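Local coordinates for Lmo2349 protein (Listeria monocytogenes, PDB 4GVO) that probably binds L-cystine or related amino acids outside the cell membrane and delivers them to an ABC transporter for import, at residues A[15-20]-A[53-58]; A[92-97]-A[196-201]; A[101-106]-A[185-190]; A[30-35]-A[231-236]. All coordinates share one frame; numbering follows the deposited sequence.

Contact 1: residues A[15-20]-A[53-58]; sequences TGTQFP and FKTMDF. With HIS (histidine), chain E.
Thr15 and Thr55 form a parallel bridge whose side chains lie on one face of the sheet; the Thr17 methyl packs beside them. Thr15 turns OG1 anti to its backbone N (chi1 -165°), toward a hydrogen bond with Ala74 O, while CG2 packs 3.9 Å from Phe53 CD1 and a little farther from Thr55 CG2. Thr17 crosses Thr55 at about a right angle, its CG2 3.9 Å from Thr55 CB, and Leu31 covers this methyl cluster. Backbone bonds hold the register: Thr15 N donates to Lys54 O at 3.2 Å and Thr15 O accepts from Met56 N at 3.0 Å. Just beyond, Gly16 CA touches Met56 O, and a water bridges Thr17 N and Met56 O. With CG anti to the backbone N (chi1 169°), the Phe58 ring takes CD2 of the bound histidine over the centre of one face, 3.7 Å above its plane. Phe19 CE2 approaches CE1 of that histidine at 3.2 Å. Both segments carry a phenylalanine to the amino-acid pocket, as in solute-binding proteins of this family.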
loop_
_atom_site.group_PDB
_atom_site.type_symbol
_atom_site.label_atom_id
_atom_site.label_comp_id
_atom_site.label_asym_id
_atom_site.label_seq_id
_atom_site.Cartn_x
_atom_site.Cartn_y
_atom_site.Cartn_z
ATOM N N THR A 15 -3.467 -7.652 -8.095
ATOM C CA THR A 15 -2.939 -6.326 -7.873
ATOM C C THR A 15 -3.890 -5.284 -8.408
ATOM O O THR A 15 -4.951 -5.622 -8.951
ATOM C CB THR A 15 -1.511 -6.217 -8.454
ATOM O OG1 THR A 15 -0.866 -5.038 -7.932
ATOM C CG2 THR A 15 -1.496 -6.177 -9.988
ATOM N N GLY A 16 -3.532 -4.021 -8.251
ATOM C CA GLY A 16 -4.334 -2.902 -8.724
ATOM C C GLY A 16 -3.707 -2.200 -9.928
ATOM O O GLY A 16 -2.684 -2.626 -10.488
ATOM N N THR A 17 -4.359 -1.117 -10.324
ATOM C CA THR A 17 -3.848 -0.238 -11.370
ATOM C C THR A 17 -3.865 1.224 -10.962
ATOM O O THR A 17 -3.518 2.086 -11.782
ATOM C CB THR A 17 -4.665 -0.371 -12.676
ATOM O OG1 THR A 17 -6.016 0.074 -12.452
ATOM C CG2 THR A 17 -4.633 -1.838 -13.172
ATOM N N GLN A 18 -4.147 1.518 -9.686
ATOM C CA GLN A 18 -4.388 2.892 -9.262
ATOM C C GLN A 18 -3.435 3.338 -8.174
ATOM O O GLN A 18 -3.762 4.221 -7.383
ATOM C CB GLN A 18 -5.823 3.055 -8.781
ATOM C CG GLN A 18 -6.851 2.668 -9.833
ATOM C CD GLN A 18 -6.841 3.590 -11.023
ATOM O OE1 GLN A 18 -6.993 4.801 -10.863
ATOM N NE2 GLN A 18 -6.661 3.031 -12.228
ATOM N N PHE A 19 -2.231 2.762 -8.152
ATOM C CA PHE A 19 -1.168 3.218 -7.242
ATOM C C PHE A 19 0.037 3.611 -8.079
ATOM O O PHE A 19 0.860 2.763 -8.490
ATOM C CB PHE A 19 -0.836 2.172 -6.199
ATOM C CG PHE A 19 -0.104 2.689 -4.968
ATOM C CD1 PHE A 19 0.672 3.825 -4.987
ATOM C CD2 PHE A 19 -0.145 1.943 -3.767
ATOM C CE1 PHE A 19 1.334 4.247 -3.847
ATOM C CE2 PHE A 19 0.561 2.356 -2.641
ATOM C CZ PHE A 19 1.279 3.530 -2.685
ATOM N N PRO A 20 0.168 4.915 -8.373
ATOM C CA PRO A 20 1.276 5.337 -9.229
ATOM C C PRO A 20 2.626 4.861 -8.725
ATOM O O PRO A 20 2.893 4.896 -7.520
ATOM C CB PRO A 20 1.151 6.893 -9.203
ATOM C CG PRO A 20 -0.330 7.130 -9.040
ATOM C CD PRO A 20 -0.711 6.066 -8.021
ATOM N N PHE A 53 -0.897 -11.879 -13.641
ATOM C CA PHE A 53 -1.629 -10.910 -12.869
ATOM C C PHE A 53 -3.126 -10.951 -13.169
ATOM O O PHE A 53 -3.562 -11.242 -14.284
ATOM C CB PHE A 53 -1.077 -9.500 -13.136
ATOM C CG PHE A 53 0.346 -9.327 -12.703
ATOM C CD1 PHE A 53 0.665 -9.081 -11.370
ATOM C CD2 PHE A 53 1.383 -9.472 -13.615
ATOM C CE1 PHE A 53 1.975 -8.922 -10.993
ATOM C CE2 PHE A 53 2.698 -9.348 -13.221
ATOM C CZ PHE A 53 2.987 -9.063 -11.907
ATOM N N LYS A 54 -3.880 -10.582 -12.132
ATOM C CA LYS A 54 -5.307 -10.324 -12.211
ATOM C C LYS A 54 -5.538 -8.978 -11.533
ATOM O O LYS A 54 -5.377 -8.851 -10.321
ATOM C CB LYS A 54 -6.120 -11.422 -11.524
ATOM C CG LYS A 54 -7.624 -11.251 -11.673
ATOM C CD LYS A 54 -8.433 -12.232 -10.834
ATOM C CE LYS A 54 -8.471 -13.640 -11.385
ATOM N NZ LYS A 54 -9.436 -13.802 -12.519
ATOM N N THR A 55 -5.867 -7.959 -12.339
ATOM C CA THR A 55 -6.058 -6.617 -11.824
ATOM C C THR A 55 -7.497 -6.414 -11.394
ATOM O O THR A 55 -8.414 -6.976 -11.962
ATOM C CB THR A 55 -5.625 -5.556 -12.833
ATOM O OG1 THR A 55 -6.384 -5.705 -14.035
ATOM C CG2 THR A 55 -4.137 -5.680 -13.116
ATOM N N MET A 56 -7.646 -5.624 -10.345
ATOM C CA MET A 56 -8.956 -5.366 -9.729
ATOM C C MET A 56 -8.860 -4.107 -8.901
ATOM O O MET A 56 -7.762 -3.585 -8.671
ATOM C CB MET A 56 -9.479 -6.579 -8.933
ATOM C CG MET A 56 -8.615 -6.896 -7.756
ATOM S SD MET A 56 -9.061 -8.451 -7.021
ATOM C CE MET A 56 -8.487 -9.620 -8.280
ATOM N N ASP A 57 -9.998 -3.627 -8.444
ATOM C CA ASP A 57 -10.011 -2.559 -7.439
ATOM C C ASP A 57 -9.251 -3.049 -6.193
ATOM O O ASP A 57 -9.418 -4.211 -5.766
ATOM C CB ASP A 57 -11.428 -2.214 -7.022
ATOM C CG ASP A 57 -12.219 -1.465 -8.107
ATOM O OD1 ASP A 57 -11.629 -0.638 -8.851
ATOM O OD2 ASP A 57 -13.449 -1.696 -8.185
ATOM N N PHE A 58 -8.499 -2.135 -5.583
ATOM C CA PHE A 58 -7.819 -2.461 -4.321
ATOM C C PHE A 58 -8.788 -3.081 -3.315
ATOM O O PHE A 58 -8.436 -4.058 -2.632
ATOM C CB PHE A 58 -7.157 -1.196 -3.767
ATOM C CG PHE A 58 -6.657 -1.347 -2.359
ATOM C CD1 PHE A 58 -5.560 -2.153 -2.106
ATOM C CD2 PHE A 58 -7.374 -0.814 -1.311
ATOM C CE1 PHE A 58 -5.148 -2.381 -0.813
ATOM C CE2 PHE A 58 -6.944 -1.008 -0.021
ATOM C CZ PHE A 58 -5.852 -1.821 0.239
HETATM N N HIS E . -0.638 -0.198 2.401
HETATM C CA HIS E . -2.114 -0.377 2.244
HETATM C C HIS E . -2.662 -1.475 3.092
HETATM O O HIS E . -1.870 -2.254 3.642
HETATM C CB HIS E . -2.457 -0.640 0.789
HETATM C CG HIS E . -2.637 0.625 0.005
HETATM N ND1 HIS E . -1.627 1.489 -0.169
HETATM C CD2 HIS E . -3.774 1.210 -0.602
HETATM C CE1 HIS E . -2.087 2.563 -0.860
HETATM N NE2 HIS E . -3.383 2.363 -1.137
HETATM O OXT HIS E . -3.902 -1.578 3.244
HETATM O O HOH W 1 -7.079 -0.981 -9.206
#

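Contact 2: residues A[92-97]-A[196-201]; sequences VAYNNF and AKVYFM. With HIS (histidine), chain E.
Ala196 O receives the amide of Phe97 at 3.1 Å, and a water links Ala196 N to Phe97 O. Lys197 lies alongside Asn96, pointing the same way, with CG 3.8 Å from Asn96 ND2; Asn96 OD1 bonds Lys240, and Lys197 NZ goes on to Tyr243 O. Val198 is gripped through both peptide groups: its N donates to Asn95 O, from above that carbonyl plane, and its O accepts from Tyr94 N at 2.9 Å. With CG1 anti to the backbone N (chi1 161°), that methyl sits over one face of the Tyr94 ring, 3.7 Å from the centroid, while CG2 touches Phe97 CB. Phe97 carries the amino N of the bound histidine 3.6 Å above its ring centre. The Tyr199 ring offers a face to Ala93 CB. Phe200 forms an offset stack with Tyr94, whose CE1 lies over the centre of the Phe200 ring, centroids 4.5 Å apart and planes at 27°. Tyr94 thus packs its ring between Val198 and Phe200, while Asp35 and a water shared with Tyr199 O satisfy its buried hydroxyl.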
loop_
_atom_site.group_PDB
_atom_site.type_symbol
_atom_site.label_atom_id
_atom_site.label_comp_id
_atom_site.label_asym_id
_atom_site.label_seq_id
_atom_site.Cartn_x
_atom_site.Cartn_y
_atom_site.Cartn_z
ATOM N N VAL A 92 9.744 -12.201 4.341
ATOM C CA VAL A 92 10.684 -11.167 3.933
ATOM C C VAL A 92 9.934 -9.915 3.456
ATOM O O VAL A 92 9.218 -9.963 2.461
ATOM C CB VAL A 92 11.633 -11.700 2.853
ATOM C CG1 VAL A 92 12.609 -10.613 2.416
ATOM C CG2 VAL A 92 12.375 -12.967 3.350
ATOM N N ALA A 93 10.111 -8.790 4.133
ATOM C CA ALA A 93 9.430 -7.547 3.765
ATOM C C ALA A 93 10.074 -6.947 2.529
ATOM O O ALA A 93 11.289 -7.154 2.247
ATOM C CB ALA A 93 9.554 -6.549 4.924
ATOM N N TYR A 94 9.290 -6.192 1.767
ATOM C CA TYR A 94 9.833 -5.480 0.640
ATOM C C TYR A 94 9.560 -3.970 0.604
ATOM O O TYR A 94 9.899 -3.291 -0.371
ATOM C CB TYR A 94 9.466 -6.161 -0.669
ATOM C CG TYR A 94 8.005 -6.125 -1.097
ATOM C CD1 TYR A 94 7.117 -7.131 -0.722
ATOM C CD2 TYR A 94 7.506 -5.088 -1.887
ATOM C CE1 TYR A 94 5.805 -7.133 -1.145
ATOM C CE2 TYR A 94 6.212 -5.090 -2.348
ATOM C CZ TYR A 94 5.353 -6.128 -1.992
ATOM O OH TYR A 94 4.054 -6.189 -2.408
ATOM N N ASN A 95 9.023 -3.429 1.686
ATOM C CA ASN A 95 8.930 -1.973 1.864
ATOM C C ASN A 95 8.587 -1.703 3.343
ATOM O O ASN A 95 8.199 -2.638 4.060
ATOM C CB ASN A 95 7.876 -1.307 0.951
ATOM C CG ASN A 95 8.155 0.147 0.721
ATOM O OD1 ASN A 95 9.225 0.654 1.126
ATOM N ND2 ASN A 95 7.229 0.832 0.095
ATOM N N ASN A 96 8.701 -0.448 3.731
ATOM C CA ASN A 96 8.145 0.104 4.972
ATOM C C ASN A 96 6.967 1.026 4.589
ATOM O O ASN A 96 7.063 1.734 3.610
ATOM C CB ASN A 96 9.155 1.078 5.644
ATOM C CG ASN A 96 10.400 0.421 6.082
ATOM O OD1 ASN A 96 11.487 0.812 5.662
ATOM N ND2 ASN A 96 10.268 -0.602 6.872
ATOM N N PHE A 97 5.901 1.071 5.384
ATOM C CA PHE A 97 4.749 1.893 5.054
ATOM C C PHE A 97 4.306 2.646 6.340
ATOM O O PHE A 97 3.176 2.488 6.814
ATOM C CB PHE A 97 3.643 1.023 4.463
ATOM C CG PHE A 97 2.746 1.709 3.481
ATOM C CD1 PHE A 97 1.737 2.582 3.883
ATOM C CD2 PHE A 97 2.902 1.475 2.116
ATOM C CE1 PHE A 97 0.904 3.190 2.942
ATOM C CE2 PHE A 97 2.110 2.107 1.196
ATOM C CZ PHE A 97 1.095 2.951 1.612
ATOM N N ALA A 196 3.944 -0.595 10.111
ATOM C CA ALA A 196 3.951 -1.933 9.521
ATOM C C ALA A 196 4.890 -2.012 8.334
ATOM O O ALA A 196 5.049 -1.031 7.563
ATOM C CB ALA A 196 2.555 -2.342 9.112
ATOM N N LYS A 197 5.517 -3.163 8.160
ATOM C CA LYS A 197 6.224 -3.429 6.909
ATOM C C LYS A 197 5.262 -4.063 5.894
ATOM O O LYS A 197 4.168 -4.485 6.235
ATOM C CB LYS A 197 7.430 -4.324 7.186
ATOM C CG LYS A 197 8.484 -3.711 8.100
ATOM C CD LYS A 197 9.712 -4.588 8.332
ATOM C CE LYS A 197 10.688 -3.855 9.270
ATOM N NZ LYS A 197 11.917 -4.623 9.415
ATOM N N VAL A 198 5.730 -4.127 4.654
ATOM C CA VAL A 198 4.966 -4.559 3.486
ATOM C C VAL A 198 5.452 -5.954 3.071
ATOM O O VAL A 198 6.669 -6.201 2.960
ATOM C CB VAL A 198 5.165 -3.552 2.343
ATOM C CG1 VAL A 198 4.780 -4.158 0.973
ATOM C CG2 VAL A 198 4.384 -2.252 2.624
ATOM N N TYR A 199 4.494 -6.839 2.837
ATOM C CA TYR A 199 4.725 -8.197 2.461
ATOM C C TYR A 199 3.698 -8.628 1.411
ATOM O O TYR A 199 2.678 -7.982 1.231
ATOM C CB TYR A 199 4.573 -9.125 3.664
ATOM C CG TYR A 199 5.400 -8.806 4.884
ATOM C CD1 TYR A 199 4.969 -7.855 5.811
ATOM C CD2 TYR A 199 6.580 -9.469 5.136
ATOM C CE1 TYR A 199 5.684 -7.570 6.942
ATOM C CE2 TYR A 199 7.322 -9.172 6.246
ATOM C CZ TYR A 199 6.859 -8.223 7.159
ATOM O OH TYR A 199 7.576 -7.952 8.283
ATOM N N PHE A 200 3.944 -9.773 0.783
ATOM C CA PHE A 200 2.905 -10.453 0.015
ATOM C C PHE A 200 1.923 -11.170 0.944
ATOM O O PHE A 200 2.295 -11.589 2.046
ATOM C CB PHE A 200 3.508 -11.450 -0.966
ATOM C CG PHE A 200 4.457 -10.813 -1.936
ATOM C CD1 PHE A 200 3.963 -10.029 -2.948
ATOM C CD2 PHE A 200 5.852 -10.976 -1.835
ATOM C CE1 PHE A 200 4.790 -9.419 -3.844
ATOM C CE2 PHE A 200 6.703 -10.314 -2.720
ATOM C CZ PHE A 200 6.172 -9.561 -3.749
ATOM N N MET A 201 0.684 -11.305 0.484
ATOM C CA MET A 201 -0.313 -12.020 1.214
ATOM C C MET A 201 -0.772 -13.205 0.427
ATOM O O MET A 201 -0.975 -13.105 -0.789
ATOM C CB MET A 201 -1.515 -11.121 1.552
ATOM C CG MET A 201 -1.123 -9.981 2.475
ATOM S SD MET A 201 -2.495 -8.905 2.952
ATOM C CE MET A 201 -3.572 -10.062 3.792
HETATM N N HIS E . -0.638 -0.198 2.401
HETATM C CA HIS E . -2.114 -0.377 2.244
HETATM C C HIS E . -2.662 -1.475 3.092
HETATM O O HIS E . -1.870 -2.254 3.642
HETATM C CB HIS E . -2.457 -0.640 0.789
HETATM C CG HIS E . -2.637 0.625 0.005
HETATM N ND1 HIS E . -1.627 1.489 -0.169
HETATM C CD2 HIS E . -3.774 1.210 -0.602
HETATM C CE1 HIS E . -2.087 2.563 -0.860
HETATM N NE2 HIS E . -3.383 2.363 -1.137
HETATM O OXT HIS E . -3.902 -1.578 3.244
HETATM O O HOH W 2 1.788 -6.528 -0.970
HETATM O O HOH W 3 7.657 0.119 8.354
HETATM O O HOH W 4 1.826 1.040 8.746
#

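Contact 3: residues A[101-106]-A[185-190]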
loop_
_atom_site.group_PDB
_atom_site.type_symbol
_atom_site.label_atom_id
_atom_site.label_comp_id
_atom_site.label_asym_id
_atom_site.label_seq_id
_atom_site.Cartn_x
_atom_site.Cartn_y
_atom_site.Cartn_z
ATOM N N LEU A 101 -1.046 11.173 9.622
ATOM C CA LEU A 101 -2.034 12.107 9.110
ATOM C C LEU A 101 -1.411 12.946 8.017
ATOM O O LEU A 101 -0.248 13.326 8.080
ATOM C CB LEU A 101 -2.586 13.008 10.177
ATOM C CG LEU A 101 -3.319 12.357 11.346
ATOM C CD1 LEU A 101 -3.772 13.414 12.348
ATOM C CD2 LEU A 101 -4.498 11.496 10.862
ATOM N N THR A 102 -2.216 13.222 7.000
ATOM C CA THR A 102 -1.741 13.942 5.832
ATOM C C THR A 102 -2.797 15.011 5.531
ATOM O O THR A 102 -3.989 14.750 5.555
ATOM C CB THR A 102 -1.554 12.960 4.673
ATOM O OG1 THR A 102 -0.491 12.057 4.997
ATOM C CG2 THR A 102 -1.195 13.699 3.371
ATOM N N VAL A 103 -2.330 16.237 5.307
ATOM C CA VAL A 103 -3.184 17.404 5.144
ATOM C C VAL A 103 -2.719 18.254 3.960
ATOM O O VAL A 103 -1.661 18.030 3.391
ATOM C CB VAL A 103 -3.169 18.253 6.432
ATOM C CG1 VAL A 103 -3.771 17.479 7.618
ATOM C CG2 VAL A 103 -1.744 18.746 6.732
ATOM N N LEU A 104 -3.538 19.221 3.568
ATOM C CA LEU A 104 -3.061 20.262 2.630
ATOM C C LEU A 104 -1.834 20.965 3.204
ATOM O O LEU A 104 -1.744 21.217 4.402
ATOM C CB LEU A 104 -4.115 21.288 2.452
ATOM C CG LEU A 104 -5.214 21.111 1.536
ATOM C CD1 LEU A 104 -5.925 22.497 1.532
ATOM C CD2 LEU A 104 -4.732 20.714 0.136
ATOM N N ASP A 105 -0.893 21.320 2.347
ATOM C CA ASP A 105 0.342 21.914 2.812
ATOM C C ASP A 105 0.111 23.197 3.619
ATOM O O ASP A 105 0.860 23.487 4.553
ATOM C CB ASP A 105 1.265 22.194 1.624
ATOM C CG ASP A 105 2.601 22.659 2.060
ATOM O OD1 ASP A 105 3.408 21.825 2.513
ATOM O OD2 ASP A 105 2.825 23.884 1.977
ATOM N N SER A 106 -0.959 23.923 3.291
ATOM C CA SER A 106 -1.273 25.191 4.000
ATOM C C SER A 106 -1.875 24.979 5.403
ATOM O O SER A 106 -2.045 25.932 6.174
ATOM C CB SER A 106 -2.235 26.042 3.142
ATOM O OG SER A 106 -3.449 25.351 2.926
ATOM N N LYS A 185 -0.878 20.202 -3.145
ATOM C CA LYS A 185 0.272 19.734 -2.313
ATOM C C LYS A 185 -0.208 19.258 -0.963
ATOM O O LYS A 185 -0.936 19.963 -0.252
ATOM C CB LYS A 185 1.287 20.861 -2.124
ATOM C CG LYS A 185 1.796 21.508 -3.397
ATOM C CD LYS A 185 2.490 20.549 -4.359
ATOM C CE LYS A 185 3.035 21.369 -5.536
ATOM N NZ LYS A 185 3.777 20.530 -6.506
ATOM N N GLU A 186 0.247 18.069 -0.603
ATOM C CA GLU A 186 -0.053 17.460 0.679
ATOM C C GLU A 186 1.193 17.392 1.505
ATOM O O GLU A 186 2.321 17.474 1.011
ATOM C CB GLU A 186 -0.563 16.056 0.464
ATOM C CG GLU A 186 -1.898 16.015 -0.255
ATOM C CD GLU A 186 -2.389 14.608 -0.531
ATOM O OE1 GLU A 186 -1.752 13.653 -0.066
ATOM O OE2 GLU A 186 -3.364 14.436 -1.307
ATOM N N LYS A 187 1.012 17.286 2.809
ATOM C CA LYS A 187 2.157 17.082 3.732
ATOM C C LYS A 187 1.735 16.130 4.851
ATOM O O LYS A 187 0.582 16.165 5.292
ATOM C CB LYS A 187 2.710 18.405 4.269
ATOM C CG LYS A 187 1.830 19.080 5.282
ATOM C CD LYS A 187 2.427 20.385 5.760
ATOM C CE LYS A 187 1.454 21.087 6.690
ATOM N NZ LYS A 187 1.940 22.464 6.959
ATOM N N VAL A 188 2.688 15.329 5.334
ATOM C CA VAL A 188 2.466 14.559 6.564
ATOM C C VAL A 188 2.632 15.475 7.769
ATOM O O VAL A 188 3.437 16.437 7.753
ATOM C CB VAL A 188 3.422 13.322 6.661
ATOM C CG1 VAL A 188 3.123 12.341 5.529
ATOM C CG2 VAL A 188 4.896 13.717 6.687
ATOM N N VAL A 189 1.855 15.201 8.809
ATOM C CA VAL A 189 1.913 15.950 10.060
ATOM C C VAL A 189 1.858 14.961 11.204
ATOM O O VAL A 189 1.328 13.864 11.076
ATOM C CB VAL A 189 0.806 17.010 10.200
ATOM C CG1 VAL A 189 0.978 18.113 9.159
ATOM C CG2 VAL A 189 -0.578 16.408 10.140
ATOM N N GLY A 190 2.342 15.363 12.362
ATOM C CA GLY A 190 2.105 14.589 13.547
ATOM C C GLY A 190 2.960 13.351 13.636
ATOM O O GLY A 190 3.957 13.151 12.903
HETATM O O HOH W 5 0.076 11.740 12.247
HETATM O O HOH W 6 4.062 19.547 1.006
#
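Lys187, the residue with the most surface buried here, reaches over Val103 to the turn at Asp105. Its CG lies between the backbone N and the carbonyl carbon (chi1 73°), and beyond CG the chain runs extended until NZ donates to Asp105 O at 2.8 Å. Asn108 OD1 is a second partner of the ammonium group. On the way, CG passes 3.9 Å from Val103 CG2, and CD lies 3.7 Å from Asp105 OD1. The carboxylate and ammonium groups are not in contact, so the lysine grips the aspartate through its main chain, though the nearby negative charge should still favour the protonated amine.

Strands 101-104 and 186-189 are antiparallel neighbours in the large mixed sheet of this solute-binding fold. Val103 and Lys187 form a hydrogen-bonded pair, with Val103 N bound to Lys187 O at 2.9 Å and Lys187 N to Val103 O at 2.8 Å. On the face they share, Val103 CG2 meets Val189 CG1 at 3.7 Å, the two valines crossing at about a right angle. The other face bears Thr102 and Val188, where Thr102 OG1 touches Val188 CG1 while bonding Gln100 O; helix 172-180 reaches Thr102 there through Val175.

One more backbone bond follows past the strand end, Asp105 N donating to Lys185 O from above the carbonyl plane. Asp105 OD1 takes a bond from a water that also donates to Glu186 O.

Contact 4: residues A[30-35]-A[231-236]; sequences KLTGYD and EKWLGA
The N terminus of helix 34-44, with Gly33 at its N-cap position, packs against the last turn of helix 225-234 through the indole of Trp233. Gly33 CA stands 3.6 Å from the centroid of the six-membered ring and only 2° off its normal, a CH-pi contact made by a residue without a side chain. Tyr34 N lies 3.6 Å above the same indole face, offset toward the rim, and Lys232 CG covers the opposite face. Thr32 crosses the indole at about a right angle and brings OG1 to 3.5 Å from Trp233 CZ2; the hydroxyl's hydrogen bond goes to Glu37.

Between the strand 31-32 and the helix, Gly33 adopts a positive phi (108°) that favours glycine, and Gly235 likewise has positive phi just after helix 225-234. The junction thus joins a strand-to-helix corner to the C terminus of helix 225-234, within the solute-binding fold.

Tyr34 CB meets Trp233 CB at 3.7 Å. With CG anti to the backbone N (chi1 -173°), the Tyr34 ring extends beside Leu234, whose CD1 sits over one face, 4.2 Å from the centroid. At the far end of that ring, Tyr34 OH is hydrogen-bonded to Tyr94 O.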
loop_
_atom_site.group_PDB
_atom_site.type_symbol
_atom_site.label_atom_id
_atom_site.label_comp_id
_atom_site.label_asym_id
_atom_site.label_seq_id
_atom_site.Cartn_x
_atom_site.Cartn_y
_atom_site.Cartn_z
ATOM N N LYS A 30 0.733 -1.214 -20.450
ATOM C CA LYS A 30 1.505 -2.282 -19.840
ATOM C C LYS A 30 1.475 -2.085 -18.313
ATOM O O LYS A 30 1.687 -0.975 -17.817
ATOM C CB LYS A 30 2.944 -2.238 -20.316
ATOM C CG LYS A 30 3.832 -3.301 -19.687
ATOM C CD LYS A 30 5.321 -3.099 -20.012
ATOM C CE LYS A 30 6.043 -2.337 -18.897
ATOM N NZ LYS A 30 7.499 -2.639 -18.777
ATOM N N LEU A 31 1.152 -3.162 -17.613
ATOM C CA LEU A 31 1.098 -3.124 -16.159
ATOM C C LEU A 31 2.540 -3.069 -15.608
ATOM O O LEU A 31 3.392 -3.868 -15.985
ATOM C CB LEU A 31 0.346 -4.336 -15.627
ATOM C CG LEU A 31 0.089 -4.415 -14.159
ATOM C CD1 LEU A 31 -0.933 -3.376 -13.691
ATOM C CD2 LEU A 31 -0.361 -5.798 -13.757
ATOM N N THR A 32 2.787 -2.107 -14.726
ATOM C CA THR A 32 4.137 -1.939 -14.202
ATOM C C THR A 32 4.083 -1.247 -12.834
ATOM O O THR A 32 3.027 -1.167 -12.240
ATOM C CB THR A 32 5.024 -1.204 -15.247
ATOM O OG1 THR A 32 6.390 -1.269 -14.859
ATOM C CG2 THR A 32 4.577 0.277 -15.472
ATOM N N GLY A 33 5.234 -0.786 -12.322
ATOM C CA GLY A 33 5.393 -0.243 -10.996
ATOM C C GLY A 33 6.152 -1.198 -10.093
ATOM O O GLY A 33 6.344 -2.359 -10.427
ATOM N N TYR A 34 6.557 -0.695 -8.926
ATOM C CA TYR A 34 7.407 -1.443 -7.999
ATOM C C TYR A 34 6.901 -2.862 -7.717
ATOM O O TYR A 34 7.629 -3.806 -7.826
ATOM C CB TYR A 34 7.453 -0.653 -6.685
ATOM C CG TYR A 34 8.415 -1.171 -5.641
ATOM C CD1 TYR A 34 9.774 -1.339 -5.901
ATOM C CD2 TYR A 34 7.968 -1.485 -4.382
ATOM C CE1 TYR A 34 10.611 -1.804 -4.926
ATOM C CE2 TYR A 34 8.839 -1.924 -3.376
ATOM C CZ TYR A 34 10.153 -2.095 -3.654
ATOM O OH TYR A 34 11.072 -2.547 -2.708
ATOM N N ASP A 35 5.644 -3.012 -7.315
ATOM C CA ASP A 35 5.154 -4.316 -6.889
ATOM C C ASP A 35 5.083 -5.268 -8.074
ATOM O O ASP A 35 5.422 -6.462 -7.947
ATOM C CB ASP A 35 3.804 -4.199 -6.215
ATOM C CG ASP A 35 3.877 -3.690 -4.784
ATOM O OD1 ASP A 35 4.576 -2.674 -4.552
ATOM O OD2 ASP A 35 3.153 -4.262 -3.899
ATOM N N GLU A 231 14.977 2.257 -5.694
ATOM C CA GLU A 231 15.400 3.579 -6.144
ATOM C C GLU A 231 14.601 4.043 -7.366
ATOM O O GLU A 231 14.141 5.190 -7.428
ATOM C CB GLU A 231 16.902 3.619 -6.445
ATOM C CG GLU A 231 17.327 4.992 -6.963
ATOM C CD GLU A 231 18.564 5.567 -6.309
ATOM O OE1 GLU A 231 19.036 5.024 -5.291
ATOM O OE2 GLU A 231 19.058 6.594 -6.816
ATOM N N LYS A 232 14.419 3.137 -8.313
ATOM C CA LYS A 232 13.699 3.476 -9.549
ATOM C C LYS A 232 12.279 3.957 -9.268
ATOM O O LYS A 232 11.800 4.936 -9.843
ATOM C CB LYS A 232 13.663 2.239 -10.474
ATOM C CG LYS A 232 12.939 2.463 -11.768
ATOM C CD LYS A 232 13.102 1.323 -12.753
ATOM C CE LYS A 232 12.252 1.514 -14.009
ATOM N NZ LYS A 232 12.393 0.344 -14.936
ATOM N N TRP A 233 11.566 3.215 -8.434
ATOM C CA TRP A 233 10.134 3.414 -8.292
ATOM C C TRP A 233 9.752 4.244 -7.094
ATOM O O TRP A 233 8.751 4.934 -7.142
ATOM C CB TRP A 233 9.443 2.051 -8.204
ATOM C CG TRP A 233 9.491 1.283 -9.511
ATOM C CD1 TRP A 233 10.227 0.154 -9.815
ATOM C CD2 TRP A 233 8.786 1.636 -10.740
ATOM N NE1 TRP A 233 10.020 -0.237 -11.115
ATOM C CE2 TRP A 233 9.144 0.646 -11.721
ATOM C CE3 TRP A 233 7.941 2.640 -11.083
ATOM C CZ2 TRP A 233 8.636 0.672 -12.995
ATOM C CZ3 TRP A 233 7.422 2.676 -12.386
ATOM C CH2 TRP A 233 7.754 1.700 -13.317
ATOM N N LEU A 234 10.482 4.099 -5.989
ATOM C CA LEU A 234 10.158 4.800 -4.752
ATOM C C LEU A 234 10.955 6.080 -4.558
ATOM O O LEU A 234 10.556 6.918 -3.757
ATOM C CB LEU A 234 10.346 3.875 -3.541
ATOM C CG LEU A 234 9.635 2.510 -3.562
ATOM C CD1 LEU A 234 9.935 1.734 -2.253
ATOM C CD2 LEU A 234 8.137 2.607 -3.928
ATOM N N GLY A 235 12.103 6.196 -5.228
ATOM C CA GLY A 235 12.995 7.325 -5.070
ATOM C C GLY A 235 14.129 7.033 -4.123
ATOM O O GLY A 235 13.999 6.250 -3.197
ATOM N N ALA A 236 15.252 7.703 -4.348
ATOM C CA ALA A 236 16.417 7.522 -3.543
ATOM C C ALA A 236 16.131 7.688 -2.043
ATOM O O ALA A 236 16.674 6.936 -1.249
ATOM C CB ALA A 236 17.504 8.505 -3.981
#

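Overall arrangement
From the N terminus, segment 15-20 opens contact 1 and segment 30-35 opens contact 4 before 53-58 closes contact 1, so these two cross. Contact 2 opens at 92-97, on the way into strand 95-104, and contact 3 further along it. Contact 3 closes first, at 185-190, then contact 2 at 196-201, and contact 4 last, at 231-236, so that 3 lies within 2 and 2 within 4. As expected of the two-lobed fold of this family, contacts 1 and 4 would belong to one lobe and contact 3 to the other, while contact 2 joins the two strands that probably form the hinge. Contacts 1 and 2 both reach the bound amino acid.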